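PDB 6FXW: putative ribose 5-phosphate isomerase from Leishmania infantum, which probably interconverts ribose 5-phosphate and ribulose 5-phosphate as a type B isomerase of the pentose phosphate pathway. Local coordinates for residues K6-G11 with T129-E134; D25-S30 with D125-F130; D51-V56 with I76-A81; E58-G63 with A108-I113; A91-H96 with Q100-H105. One frame throughout, in Å; residues are numbered along the deposited sequence.

Interaction 1. Residues K6-G11 with T129-E134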
# COMPACT_ATOMS: atom_id res chain seq x y z
N LYS A 6 24.69 -6.05 -10.25
CA LYS A 6 25.20 -5.41 -9.05
C LYS A 6 25.55 -6.41 -7.97
O LYS A 6 24.98 -7.51 -7.89
CB LYS A 6 24.01 -4.62 -8.41
CG LYS A 6 23.35 -3.49 -9.21
CD LYS A 6 24.36 -2.41 -9.54
CE LYS A 6 23.80 -0.99 -9.45
NZ LYS A 6 22.37 -0.88 -9.89
N ARG A 7 26.50 -6.02 -7.13
CA ARG A 7 26.89 -6.77 -5.93
C ARG A 7 26.02 -6.27 -4.78
O ARG A 7 26.09 -5.08 -4.50
CB ARG A 7 28.33 -6.61 -5.55
CG ARG A 7 29.21 -7.37 -6.52
CD ARG A 7 30.69 -7.12 -6.19
NE ARG A 7 31.12 -7.48 -4.87
CZ ARG A 7 31.51 -8.75 -4.52
NH1 ARG A 7 31.50 -9.76 -5.40
NH2 ARG A 7 31.97 -9.02 -3.31
N VAL A 8 25.23 -7.16 -4.21
CA VAL A 8 24.14 -6.78 -3.26
C VAL A 8 24.51 -7.28 -1.87
O VAL A 8 24.72 -8.51 -1.65
CB VAL A 8 22.80 -7.34 -3.73
CG1 VAL A 8 21.74 -6.97 -2.65
CG2 VAL A 8 22.44 -6.85 -5.14
N ALA A 9 24.50 -6.41 -0.89
CA ALA A 9 24.56 -6.78 0.50
C ALA A 9 23.14 -6.73 1.11
O ALA A 9 22.50 -5.69 1.06
CB ALA A 9 25.47 -5.82 1.27
N LEU A 10 22.74 -7.84 1.68
CA LEU A 10 21.40 -7.99 2.27
C LEU A 10 21.57 -8.08 3.76
O LEU A 10 22.22 -9.03 4.26
CB LEU A 10 20.70 -9.26 1.76
CG LEU A 10 19.43 -9.65 2.49
CD1 LEU A 10 18.33 -8.65 2.16
CD2 LEU A 10 18.92 -11.05 2.11
N GLY A 11 20.97 -7.18 4.52
CA GLY A 11 20.99 -7.23 5.99
C GLY A 11 19.59 -7.23 6.54
O GLY A 11 18.66 -6.68 5.94
N THR A 129 12.63 -4.24 -9.28
CA THR A 129 12.58 -2.89 -9.78
C THR A 129 13.76 -2.09 -9.28
O THR A 129 14.40 -1.38 -10.01
CB THR A 129 11.28 -2.29 -9.36
OG1 THR A 129 10.21 -3.13 -9.90
CG2 THR A 129 11.17 -0.83 -9.88
N PHE A 130 14.03 -2.16 -7.98
CA PHE A 130 15.16 -1.38 -7.41
C PHE A 130 16.48 -1.70 -8.04
O PHE A 130 17.31 -0.82 -8.32
CB PHE A 130 15.21 -1.64 -5.90
CG PHE A 130 16.17 -0.76 -5.15
CD1 PHE A 130 15.81 0.48 -4.69
CD2 PHE A 130 17.46 -1.19 -4.90
CE1 PHE A 130 16.62 1.27 -3.95
CE2 PHE A 130 18.31 -0.37 -4.19
CZ PHE A 130 17.93 0.87 -3.75
N LEU A 131 16.68 -3.02 -8.23
CA LEU A 131 17.96 -3.44 -8.84
C LEU A 131 18.13 -3.17 -10.33
O LEU A 131 19.28 -3.24 -10.83
CB LEU A 131 18.18 -4.93 -8.62
CG LEU A 131 18.36 -5.38 -7.16
CD1 LEU A 131 18.46 -6.94 -6.99
CD2 LEU A 131 19.51 -4.64 -6.45
N THR A 132 17.05 -2.92 -11.03
CA THR A 132 17.14 -2.68 -12.47
C THR A 132 16.81 -1.30 -12.92
O THR A 132 16.57 -1.10 -14.12
CB THR A 132 16.25 -3.67 -13.20
OG1 THR A 132 14.87 -3.58 -12.78
CG2 THR A 132 16.60 -5.14 -12.87
N THR A 133 16.67 -0.34 -12.04
CA THR A 133 16.30 1.01 -12.39
C THR A 133 17.53 1.91 -12.17
O THR A 133 18.19 1.89 -11.17
CB THR A 133 15.06 1.53 -11.60
OG1 THR A 133 13.98 0.64 -11.78
CG2 THR A 133 14.67 2.92 -12.05
N GLU A 134 17.82 2.72 -13.20
CA GLU A 134 18.91 3.69 -13.13
C GLU A 134 18.46 5.08 -12.83
O GLU A 134 17.27 5.42 -13.11
CB GLU A 134 19.68 3.67 -14.45
CG GLU A 134 20.60 2.42 -14.53
CD GLU A 134 21.68 2.37 -13.44
OE1 GLU A 134 21.50 1.76 -12.31
OE2 GLU A 134 22.75 2.97 -13.71
O HOH W 1 20.08 -0.81 -7.46

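Interaction 2. Residues D25-S30 with D125-F130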
# COMPACT_ATOMS: atom_id res chain seq x y z
N ASP A 25 16.98 -15.65 -2.39
CA ASP A 25 16.61 -16.34 -3.65
C ASP A 25 16.01 -15.42 -4.66
O ASP A 25 16.31 -15.47 -5.88
CB ASP A 25 15.64 -17.49 -3.39
CG ASP A 25 16.24 -18.65 -2.65
OD1 ASP A 25 17.46 -18.74 -2.56
OD2 ASP A 25 15.50 -19.39 -2.02
N MET A 26 15.14 -14.50 -4.24
CA MET A 26 14.63 -13.44 -5.15
C MET A 26 15.66 -12.55 -5.78
O MET A 26 15.56 -12.14 -6.95
CB MET A 26 13.60 -12.54 -4.45
CG MET A 26 12.44 -13.27 -3.92
SD MET A 26 11.38 -12.10 -2.96
CE MET A 26 10.14 -13.20 -3.05
N VAL A 27 16.65 -12.13 -4.96
CA VAL A 27 17.68 -11.32 -5.44
C VAL A 27 18.45 -12.08 -6.55
O VAL A 27 18.72 -11.53 -7.61
CB VAL A 27 18.63 -10.87 -4.33
CG1 VAL A 27 19.78 -10.06 -4.94
CG2 VAL A 27 17.88 -10.05 -3.29
N ASN A 28 18.81 -13.31 -6.27
CA ASN A 28 19.56 -14.11 -7.25
C ASN A 28 18.72 -14.32 -8.52
O ASN A 28 19.20 -14.18 -9.66
CB ASN A 28 19.96 -15.44 -6.59
CG ASN A 28 21.21 -15.31 -5.73
OD1 ASN A 28 22.18 -14.64 -6.14
ND2 ASN A 28 21.19 -15.89 -4.55
N ALA A 29 17.43 -14.56 -8.33
CA ALA A 29 16.56 -14.89 -9.49
C ALA A 29 16.22 -13.67 -10.30
O ALA A 29 15.69 -13.78 -11.42
CB ALA A 29 15.32 -15.56 -8.99
N SER A 30 16.55 -12.49 -9.82
CA SER A 30 16.20 -11.29 -10.51
C SER A 30 17.01 -11.12 -11.80
O SER A 30 16.64 -10.30 -12.63
CB SER A 30 16.47 -10.07 -9.61
OG SER A 30 17.86 -9.76 -9.55
N ASP A 125 8.69 -7.79 -6.45
CA ASP A 125 8.62 -6.69 -7.40
C ASP A 125 9.45 -5.52 -6.99
O ASP A 125 10.12 -4.89 -7.80
CB ASP A 125 7.15 -6.26 -7.57
CG ASP A 125 6.96 -4.95 -8.40
OD1 ASP A 125 7.49 -4.86 -9.50
OD2 ASP A 125 6.10 -4.20 -7.90
N ILE A 126 9.46 -5.20 -5.70
CA ILE A 126 10.25 -4.08 -5.21
C ILE A 126 11.74 -4.33 -5.52
O ILE A 126 12.45 -3.42 -6.00
CB ILE A 126 10.03 -3.84 -3.71
CG1 ILE A 126 8.60 -3.40 -3.36
CG2 ILE A 126 11.04 -2.87 -3.14
CD1 ILE A 126 8.24 -3.42 -1.88
N ILE A 127 12.21 -5.52 -5.14
CA ILE A 127 13.61 -5.86 -5.32
C ILE A 127 13.99 -5.82 -6.77
O ILE A 127 15.00 -5.18 -7.13
CB ILE A 127 13.90 -7.20 -4.64
CG1 ILE A 127 13.88 -7.08 -3.13
CG2 ILE A 127 15.27 -7.73 -5.04
CD1 ILE A 127 14.04 -8.40 -2.32
N GLU A 128 13.20 -6.50 -7.63
CA GLU A 128 13.55 -6.53 -9.04
C GLU A 128 13.57 -5.14 -9.65
O GLU A 128 14.48 -4.80 -10.37
CB GLU A 128 12.56 -7.38 -9.77
CG GLU A 128 12.73 -8.84 -9.49
CD GLU A 128 11.80 -9.82 -10.19
OE1 GLU A 128 10.82 -9.35 -10.79
OE2 GLU A 128 12.03 -11.06 -10.00
N THR A 129 12.63 -4.24 -9.28
CA THR A 129 12.58 -2.89 -9.78
C THR A 129 13.76 -2.09 -9.28
O THR A 129 14.40 -1.38 -10.01
CB THR A 129 11.28 -2.29 -9.36
OG1 THR A 129 10.21 -3.13 -9.90
CG2 THR A 129 11.17 -0.83 -9.88
N PHE A 130 14.03 -2.16 -7.98
CA PHE A 130 15.16 -1.38 -7.41
C PHE A 130 16.48 -1.70 -8.04
O PHE A 130 17.31 -0.82 -8.32
CB PHE A 130 15.21 -1.64 -5.90
CG PHE A 130 16.17 -0.76 -5.15
CD1 PHE A 130 15.81 0.48 -4.69
CD2 PHE A 130 17.46 -1.19 -4.90
CE1 PHE A 130 16.62 1.27 -3.95
CE2 PHE A 130 18.31 -0.37 -4.19
CZ PHE A 130 17.93 0.87 -3.75
O HOH W 2 13.11 -12.55 -8.19

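Interaction 3. Residues D51-V56 with I76-A81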
# COMPACT_ATOMS: atom_id res chain seq x y z
N ASP A 51 22.45 -2.36 14.11
CA ASP A 51 23.73 -3.03 13.94
C ASP A 51 23.91 -3.65 12.53
O ASP A 51 25.05 -3.65 12.00
CB ASP A 51 23.93 -4.10 15.00
CG ASP A 51 23.96 -3.55 16.47
OD1 ASP A 51 24.53 -2.45 16.64
OD2 ASP A 51 23.38 -4.19 17.38
N TYR A 52 22.84 -4.19 11.97
CA TYR A 52 22.88 -4.77 10.65
C TYR A 52 22.78 -3.74 9.54
O TYR A 52 23.43 -3.90 8.50
CB TYR A 52 21.77 -5.85 10.59
CG TYR A 52 22.09 -7.00 11.57
CD1 TYR A 52 22.92 -8.01 11.22
CD2 TYR A 52 21.65 -6.95 12.86
CE1 TYR A 52 23.27 -8.97 12.14
CE2 TYR A 52 22.03 -7.90 13.79
CZ TYR A 52 22.85 -8.88 13.41
OH TYR A 52 23.25 -9.84 14.31
N ALA A 53 22.04 -2.63 9.79
CA ALA A 53 22.14 -1.51 8.90
C ALA A 53 23.57 -1.08 8.70
O ALA A 53 24.06 -0.86 7.60
CB ALA A 53 21.34 -0.36 9.42
N ALA A 54 24.32 -1.01 9.84
CA ALA A 54 25.71 -0.54 9.78
C ALA A 54 26.57 -1.51 8.98
O ALA A 54 27.44 -1.06 8.19
CB ALA A 54 26.22 -0.36 11.20
N GLN A 55 26.40 -2.80 9.15
CA GLN A 55 27.12 -3.77 8.34
C GLN A 55 26.99 -3.56 6.87
O GLN A 55 27.96 -3.55 6.08
CB GLN A 55 26.83 -5.25 8.68
CG GLN A 55 27.25 -5.73 10.03
CD GLN A 55 27.17 -7.23 10.18
OE1 GLN A 55 26.49 -7.70 11.11
NE2 GLN A 55 27.85 -8.02 9.29
N VAL A 56 25.76 -3.36 6.42
CA VAL A 56 25.49 -3.21 4.98
C VAL A 56 26.07 -1.85 4.49
O VAL A 56 26.68 -1.72 3.40
CB VAL A 56 23.96 -3.26 4.72
CG1 VAL A 56 23.63 -2.87 3.32
CG2 VAL A 56 23.48 -4.69 4.89
N ILE A 76 11.35 0.91 8.44
CA ILE A 76 11.52 2.32 8.85
C ILE A 76 12.83 2.45 9.70
O ILE A 76 13.61 3.36 9.46
CB ILE A 76 10.32 2.79 9.67
CG1 ILE A 76 9.05 2.85 8.80
CG2 ILE A 76 10.58 4.17 10.28
CD1 ILE A 76 7.81 2.94 9.65
N GLY A 77 13.01 1.54 10.64
CA GLY A 77 14.23 1.62 11.43
C GLY A 77 15.48 1.52 10.58
O GLY A 77 16.47 2.22 10.76
N MET A 78 15.47 0.57 9.65
CA MET A 78 16.55 0.45 8.68
C MET A 78 16.81 1.69 7.93
O MET A 78 17.98 2.13 7.74
CB MET A 78 16.29 -0.74 7.74
CG MET A 78 16.38 -2.10 8.41
SD MET A 78 18.00 -2.37 9.15
CE MET A 78 17.98 -4.15 9.32
N SER A 79 15.76 2.35 7.46
CA SER A 79 15.88 3.61 6.71
C SER A 79 16.53 4.70 7.55
O SER A 79 17.44 5.40 7.06
CB SER A 79 14.52 4.13 6.18
OG SER A 79 14.52 5.55 5.85
N ILE A 80 16.07 4.82 8.77
CA ILE A 80 16.65 5.85 9.64
C ILE A 80 18.13 5.56 9.93
O ILE A 80 18.97 6.44 9.73
CB ILE A 80 15.86 5.97 10.95
CG1 ILE A 80 14.40 6.44 10.64
CG2 ILE A 80 16.52 6.97 11.87
CD1 ILE A 80 13.44 6.20 11.74
N ALA A 81 18.40 4.36 10.38
CA ALA A 81 19.78 4.02 10.76
C ALA A 81 20.73 4.15 9.56
O ALA A 81 21.83 4.71 9.66
CB ALA A 81 19.81 2.64 11.27

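Interaction 4. Residues E58-G63 with A108-I113. With SO4 (sulfate ion), chain C.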
# COMPACT_ATOMS: atom_id res chain seq x y z
N GLU A 58 28.55 -0.21 5.72
CA GLU A 58 30.01 -0.25 5.67
C GLU A 58 30.44 -1.09 4.49
O GLU A 58 31.44 -0.72 3.81
CB GLU A 58 30.59 -0.82 6.96
CG GLU A 58 30.88 0.28 7.96
CD GLU A 58 31.92 1.35 7.52
OE1 GLU A 58 31.83 2.49 8.06
OE2 GLU A 58 32.83 1.06 6.66
N ALA A 59 29.76 -2.18 4.13
CA ALA A 59 30.08 -2.94 2.90
C ALA A 59 30.06 -2.08 1.68
O ALA A 59 30.92 -2.21 0.80
CB ALA A 59 29.16 -4.14 2.74
N ILE A 60 29.05 -1.24 1.54
CA ILE A 60 28.97 -0.35 0.42
C ILE A 60 30.11 0.69 0.43
O ILE A 60 30.78 0.90 -0.59
CB ILE A 60 27.61 0.33 0.36
CG1 ILE A 60 26.53 -0.72 0.08
CG2 ILE A 60 27.56 1.42 -0.66
CD1 ILE A 60 25.11 -0.27 0.36
N LEU A 61 30.33 1.31 1.58
CA LEU A 61 31.33 2.34 1.66
C LEU A 61 32.78 1.84 1.38
O LEU A 61 33.60 2.62 0.88
CB LEU A 61 31.23 3.05 3.00
CG LEU A 61 29.93 3.85 3.11
CD1 LEU A 61 29.78 4.30 4.55
CD2 LEU A 61 29.79 5.00 2.17
N LYS A 62 33.00 0.59 1.71
CA LYS A 62 34.33 -0.03 1.48
C LYS A 62 34.40 -0.66 0.10
O LYS A 62 35.48 -1.23 -0.19
CB LYS A 62 34.53 -1.14 2.46
CG LYS A 62 34.72 -0.74 3.87
CD LYS A 62 35.13 -2.03 4.67
CE LYS A 62 34.33 -3.33 4.37
NZ LYS A 62 34.38 -4.29 5.56
N GLY A 63 33.36 -0.61 -0.70
CA GLY A 63 33.37 -1.20 -2.04
C GLY A 63 33.28 -2.69 -2.08
O GLY A 63 33.64 -3.29 -3.15
N ALA A 108 19.13 6.03 -4.80
CA ALA A 108 19.40 5.44 -3.50
C ALA A 108 20.36 4.26 -3.59
O ALA A 108 20.31 3.46 -4.56
CB ALA A 108 18.13 4.91 -2.84
N HIS A 109 21.26 4.18 -2.65
CA HIS A 109 22.14 3.02 -2.50
C HIS A 109 21.53 1.83 -1.89
O HIS A 109 21.95 0.70 -2.17
CB HIS A 109 23.36 3.36 -1.61
CG HIS A 109 24.12 4.57 -2.02
ND1 HIS A 109 23.77 5.83 -1.56
CD2 HIS A 109 25.20 4.75 -2.87
CE1 HIS A 109 24.61 6.73 -2.10
NE2 HIS A 109 25.48 6.11 -2.90
N ILE A 110 20.55 2.06 -1.01
CA ILE A 110 19.97 0.99 -0.15
C ILE A 110 18.47 1.02 -0.25
O ILE A 110 17.87 2.11 -0.18
CB ILE A 110 20.44 1.10 1.32
CG1 ILE A 110 22.00 0.94 1.42
CG2 ILE A 110 19.72 0.05 2.19
CD1 ILE A 110 22.53 1.01 2.79
N LEU A 111 17.90 -0.14 -0.46
CA LEU A 111 16.48 -0.38 -0.45
C LEU A 111 16.15 -0.83 0.98
O LEU A 111 16.71 -1.85 1.45
CB LEU A 111 16.16 -1.46 -1.41
CG LEU A 111 14.80 -2.15 -1.32
CD1 LEU A 111 13.65 -1.13 -1.57
CD2 LEU A 111 14.78 -3.34 -2.27
N CYS A 112 15.14 -0.22 1.63
CA CYS A 112 14.66 -0.63 2.94
C CYS A 112 13.22 -1.12 2.81
O CYS A 112 12.42 -0.46 2.20
CB CYS A 112 14.73 0.52 3.89
SG CYS A 112 16.41 1.12 4.18
N ILE A 113 12.98 -2.32 3.27
CA ILE A 113 11.66 -2.95 3.18
C ILE A 113 11.22 -3.53 4.54
O ILE A 113 12.08 -3.91 5.43
CB ILE A 113 11.60 -4.03 2.13
CG1 ILE A 113 12.70 -5.04 2.36
CG2 ILE A 113 11.74 -3.38 0.76
CD1 ILE A 113 12.60 -6.24 1.34
S SO4 C . 26.96 8.80 -4.78
O1 SO4 C . 25.89 8.38 -5.75
O2 SO4 C . 27.53 7.54 -4.13
O3 SO4 C . 28.02 9.50 -5.59
O4 SO4 C . 26.54 9.81 -3.77

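Interaction 5. Residues A91-H96 with Q100-H105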
# COMPACT_ATOMS: atom_id res chain seq x y z
N ALA A 91 16.38 4.20 0.98
CA ALA A 91 14.98 4.46 0.62
C ALA A 91 14.04 3.40 1.11
O ALA A 91 14.14 2.21 0.70
CB ALA A 91 14.84 4.53 -0.88
N LEU A 92 13.08 3.77 1.92
CA LEU A 92 12.00 2.86 2.27
C LEU A 92 11.02 2.74 1.09
O LEU A 92 10.46 3.74 0.66
CB LEU A 92 11.32 3.32 3.55
CG LEU A 92 10.32 2.34 4.17
CD1 LEU A 92 9.92 2.71 5.57
CD2 LEU A 92 9.00 2.49 3.32
N CYS A 93 10.85 1.54 0.58
CA CYS A 93 9.96 1.28 -0.53
C CYS A 93 8.99 0.18 -0.18
O CYS A 93 9.29 -0.75 0.60
CB CYS A 93 10.69 0.87 -1.79
SG CYS A 93 11.95 2.05 -2.32
N TYR A 94 7.76 0.31 -0.68
CA TYR A 94 6.70 -0.63 -0.38
C TYR A 94 5.88 -1.00 -1.60
O TYR A 94 4.88 -1.71 -1.46
CB TYR A 94 5.76 0.01 0.66
CG TYR A 94 5.13 1.29 0.24
CD1 TYR A 94 5.79 2.48 0.46
CD2 TYR A 94 3.93 1.33 -0.37
CE1 TYR A 94 5.19 3.69 0.09
CE2 TYR A 94 3.39 2.56 -0.84
CZ TYR A 94 4.08 3.70 -0.57
OH TYR A 94 3.49 4.92 -0.97
N ASP A 95 6.26 -0.53 -2.76
CA ASP A 95 5.61 -0.89 -3.98
C ASP A 95 6.52 -0.62 -5.16
O ASP A 95 7.67 -0.18 -5.03
CB ASP A 95 4.26 -0.15 -4.09
CG ASP A 95 4.43 1.21 -4.58
OD1 ASP A 95 5.43 1.93 -4.35
OD2 ASP A 95 3.53 1.62 -5.34
N HIS A 96 6.00 -0.85 -6.37
CA HIS A 96 6.77 -0.68 -7.59
C HIS A 96 7.16 0.77 -7.80
O HIS A 96 8.31 1.10 -8.24
CB HIS A 96 5.93 -1.20 -8.77
CG HIS A 96 6.65 -1.25 -10.06
ND1 HIS A 96 7.25 -2.41 -10.51
CD2 HIS A 96 6.88 -0.31 -11.01
CE1 HIS A 96 7.72 -2.19 -11.74
NE2 HIS A 96 7.56 -0.90 -12.05
N GLN A 100 10.91 2.23 -8.06
CA GLN A 100 11.41 2.88 -9.28
C GLN A 100 11.92 4.28 -9.03
O GLN A 100 13.03 4.63 -9.44
CB GLN A 100 10.27 2.91 -10.29
CG GLN A 100 10.66 3.58 -11.59
CD GLN A 100 9.45 3.64 -12.56
OE1 GLN A 100 8.65 2.76 -12.57
NE2 GLN A 100 9.36 4.68 -13.36
N LEU A 101 11.13 5.11 -8.33
CA LEU A 101 11.52 6.52 -8.09
C LEU A 101 12.64 6.72 -7.08
O LEU A 101 13.44 7.64 -7.22
CB LEU A 101 10.30 7.33 -7.73
CG LEU A 101 9.27 7.41 -8.81
CD1 LEU A 101 8.04 8.17 -8.41
CD2 LEU A 101 9.83 8.06 -10.08
N SER A 102 12.84 5.74 -6.16
CA SER A 102 13.93 5.78 -5.20
C SER A 102 15.27 5.73 -5.99
O SER A 102 16.24 6.28 -5.51
CB SER A 102 13.92 4.65 -4.24
OG SER A 102 14.23 3.42 -4.82
N ARG A 103 15.25 5.06 -7.14
CA ARG A 103 16.41 4.99 -8.03
C ARG A 103 16.41 6.15 -9.04
O ARG A 103 17.40 6.89 -9.14
CB ARG A 103 16.40 3.66 -8.75
CG ARG A 103 16.55 2.43 -7.85
CD ARG A 103 17.89 2.33 -7.15
NE ARG A 103 18.90 2.26 -8.16
CZ ARG A 103 19.96 3.06 -8.32
NH1 ARG A 103 20.32 3.98 -7.43
NH2 ARG A 103 20.71 2.94 -9.42
N GLN A 104 15.30 6.36 -9.75
CA GLN A 104 15.23 7.42 -10.81
C GLN A 104 15.51 8.79 -10.30
O GLN A 104 16.22 9.61 -10.92
CB GLN A 104 13.90 7.35 -11.53
CG GLN A 104 13.74 6.18 -12.44
CD GLN A 104 12.58 6.27 -13.36
OE1 GLN A 104 11.52 6.73 -13.00
NE2 GLN A 104 12.80 5.85 -14.57
N HIS A 105 14.92 9.09 -9.13
CA HIS A 105 15.03 10.43 -8.56
C HIS A 105 16.05 10.50 -7.48
O HIS A 105 16.90 11.40 -7.46
CB HIS A 105 13.66 10.87 -8.01
CG HIS A 105 12.67 11.11 -9.07
ND1 HIS A 105 11.35 11.46 -8.76
CD2 HIS A 105 12.73 10.99 -10.41
CE1 HIS A 105 10.68 11.55 -9.89
NE2 HIS A 105 11.47 11.28 -10.92

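Interaction 1. Residues K6-G11 with T129-E134
The first beta strand of a parallel alpha/beta sandwich meets the end of a covering helix here, with Val8 and Lys6 facing Leu131 and Glu134. The apolar half of the contact is a tip-to-tip meeting of methyls: Val8 CG2 lies 3.9 Å from Leu131 CD2. Leu131 CD1 turns instead toward Val27 and Ser30, so the two branches of one leucine serve a strand and a second helix. This is how a Rossmann-like layer is built, strand 6-12 lying between strands 33-38 and 67-72 with helix 120-131 laid over it. Where the strand begins and the helix gives way to a loop, the contact becomes polar. The Lys6 side chain starts with CG anti to its carbonyl carbon (chi1 -61°) and bends at each later torsion, bringing NZ round to the residues after the helix. There NZ faces Glu134 OE1 at 3.7 Å, a long salt bridge, and the same oxygen has a weak, long ion pair with Arg103. A water donates to Phe130 O and accepts a weak bond from Lys6 NZ. Thr133 OG1 donates to Thr129 O at 2.7 Å, and Thr132 N reaches that oxygen from the opposite face of the carbonyl plane.

Interaction 2. Residues D25-S30 with D125-F130
Val27 and Ile127 touch through one methyl branch each, CG2 to CG2 at 3.9 Å, and their side chains cross at about a right angle. The torsions select those branches. Val27 keeps CG1 opposite its backbone N (chi1 177°), leaving CG2 to face the neighbouring helix, whereas in Ile127 CG1 stands anti to the carbonyl carbon (chi1 -71°), which leaves CG2 opposite the backbone N. Further along, Ser30 presents CB rather than its hydroxyl: CB lies 3.9 Å from Glu128 CG. Its OG occupies the crowded position between backbone N and carbonyl carbon and bends back to donate to Val27 O at 2.8 Å; OG is also bonded to Ala32 N just beyond. Val27 O thus takes two donors from one residue, since Ser30 N reaches it as well. Glu128, extended beyond CG, carries its carboxylate to a water that donates both to Glu128 OE2 at 2.6 Å and to Met26 O at 2.8 Å, bridging the helices. Met26 directs its CB toward this contact, but its thioether runs on to Ile123 and Arg124. Methyls and a water bridge join helices 20-29 and 120-131, neighbours on one face of the parallel sheet of a Rossmann-like alpha/beta fold.

Interaction 3. Residues D51-V56 with I76-A81
Ala53 is the bump at the centre of this helix pair, and Met78 and Ala81 form the hollow that receives it. Helices 49-61 and 76-83 are neighbours on the same face of the central parallel sheet, the opposite side of the Rossmann-like sandwich from helices 20-29 and 120-131. Their short segments cross at -53° and come within 9.1 Å of each other. At the crossing point the bumps are small: alanine methyls and a thioether lie between the backbones, and the CA atoms of Ala53 and Met78 are 5.9 Å apart. Ala53 CB is gripped from two directions by residues one turn apart on the partner helix. Ala81 offers a methyl, CB to CB at 3.8 Å, and Met78 offers its sulfur. Met78 can form its wall of the hollow because its chain folds at chi2 (-59°), which brings SD against Ala53, 3.9 Å from its CB and 4.1 Å from its N. On the sheet side Leu70 touches both Ala53 and Met78, and Cys112 also touches Met78. The outer surfaces of the pair serve the assembly: Asp51 forms a salt bridge with Lys147 of the third subunit, Ile148 of that subunit packs on Ala81, and Ser79 meets its own counterpart there. From the sulfur of Met78 the terminal methyl turns across the axis of helix 49-61, CE ending 4.3 Å from Tyr52 CB.

Interaction 4. Residues E58-G63 with A108-I113
Ile60 and Ile110 share one conformation, CG1 anti to the carbonyl carbon (chi1 -66° and -62°) with CD1 extended beyond it, and this pushes the long arm of each toward the other. The arms meet at a slant: Ile60 CD1 rests on Ile110 CG1 at 3.5 Å and on Ile110 CD1 at 3.8 Å. The same methyl of Ile60 lies 4.2 Å from His109 O, a carbonyl that accepts a hydrogen bond from Thr67 OG1, so the helix covers a backbone oxygen that is already satisfied. His109 gives this contact little more than its backbone and CB, because its ring is directed outward to a bound anion. His109 NE2 donates to sulfate O2 at 2.8 Å along an almost straight line (169°), with that oxygen in the ring plane at the edge. The other ring nitrogen, ND1, is bonded to the backbone N of Arg89, which holds the imidazole in its rotation and leaves NE2 as the donor. Arg89 NH1 also binds the sulfate, an ion that probably came from the crystallisation liquor. Helix 49-61 ends close by in a Schellman motif, in which Gly63 has positive phi and Gly63 N returns to Ile60 O at 3.0 Å. The isoleucine pair thus anchors the last turn of helix 49-61 at the start of strand 110-114, with Leu70 of the neighbouring strand beside Ile110, the helix-on-sheet packing of a doubly wound parallel alpha/beta sandwich.

Interaction 5. Residues A91-H96 with Q100-H105
From strand 90-92 the chain passes through an N-cap at Asp95 into helix 96-104, whose first turn is set by Gln100 N donating to His96 O at 2.8 Å (N-H...O angle 162°). Beside that bond the two side chains come near each other without bonding: Gln100 OE1 is 3.9 Å from His96 NE2, with amide and ring planes 87° apart. Their hydrogen bonds are made through other atoms: His96 ND1 is paired with Asp125 OD1, and Gln100 NE2 donates to Gln104 OE1 at 3.0 Å, a nearly straight bond that lies in the amide plane of Gln100 but arrives above the carbonyl plane of Gln104. Gln100 has CG anti to its backbone N (chi1 180°) and is extended beyond it, which lays its amide alongside the next turn, where Gln104 is. Deeper in, Ser102 bears directly on the strand. Its CB presses on Ala91 CB at 3.5 Å, tighter than usual for two carbons, while Cys93 SG lies 3.7 Å from Ser102 OG, a hydroxyl engaged by Ala99 O within its own helix. Just before the N-cap, Tyr94 stacks on Tyr94 of the third subunit; just after it, His96 stacks on His96 of the second. The contact lies within the beta-alpha-beta crossover that links strands 90-92 and 110-114, and helix 96-104 also packs through Ser102 and Arg103 on Phe130 of helix 120-131.

How the interactions relate
From the N terminus, interaction 1 closes the largest loop, joining the first strand to the end of helix 120-131. Interaction 2 opens later and ends on the same stretch, sharing Thr129 and Phe130, so the first strand and the helix after it are tied to one late helix. The other three nest inside both loops. Interaction 3 joins two helices on the other face of the sheet, and interaction 4 joins the first of these, helix 49-61, to strand 110-114; the two cross, since their segments alternate. Interaction 5, which ties an edge strand to the helix that follows it, lies within interaction 4 and follows interaction 3 in series. Strands 110-114 and 90-92 hydrogen-bond interaction 4 to interaction 5.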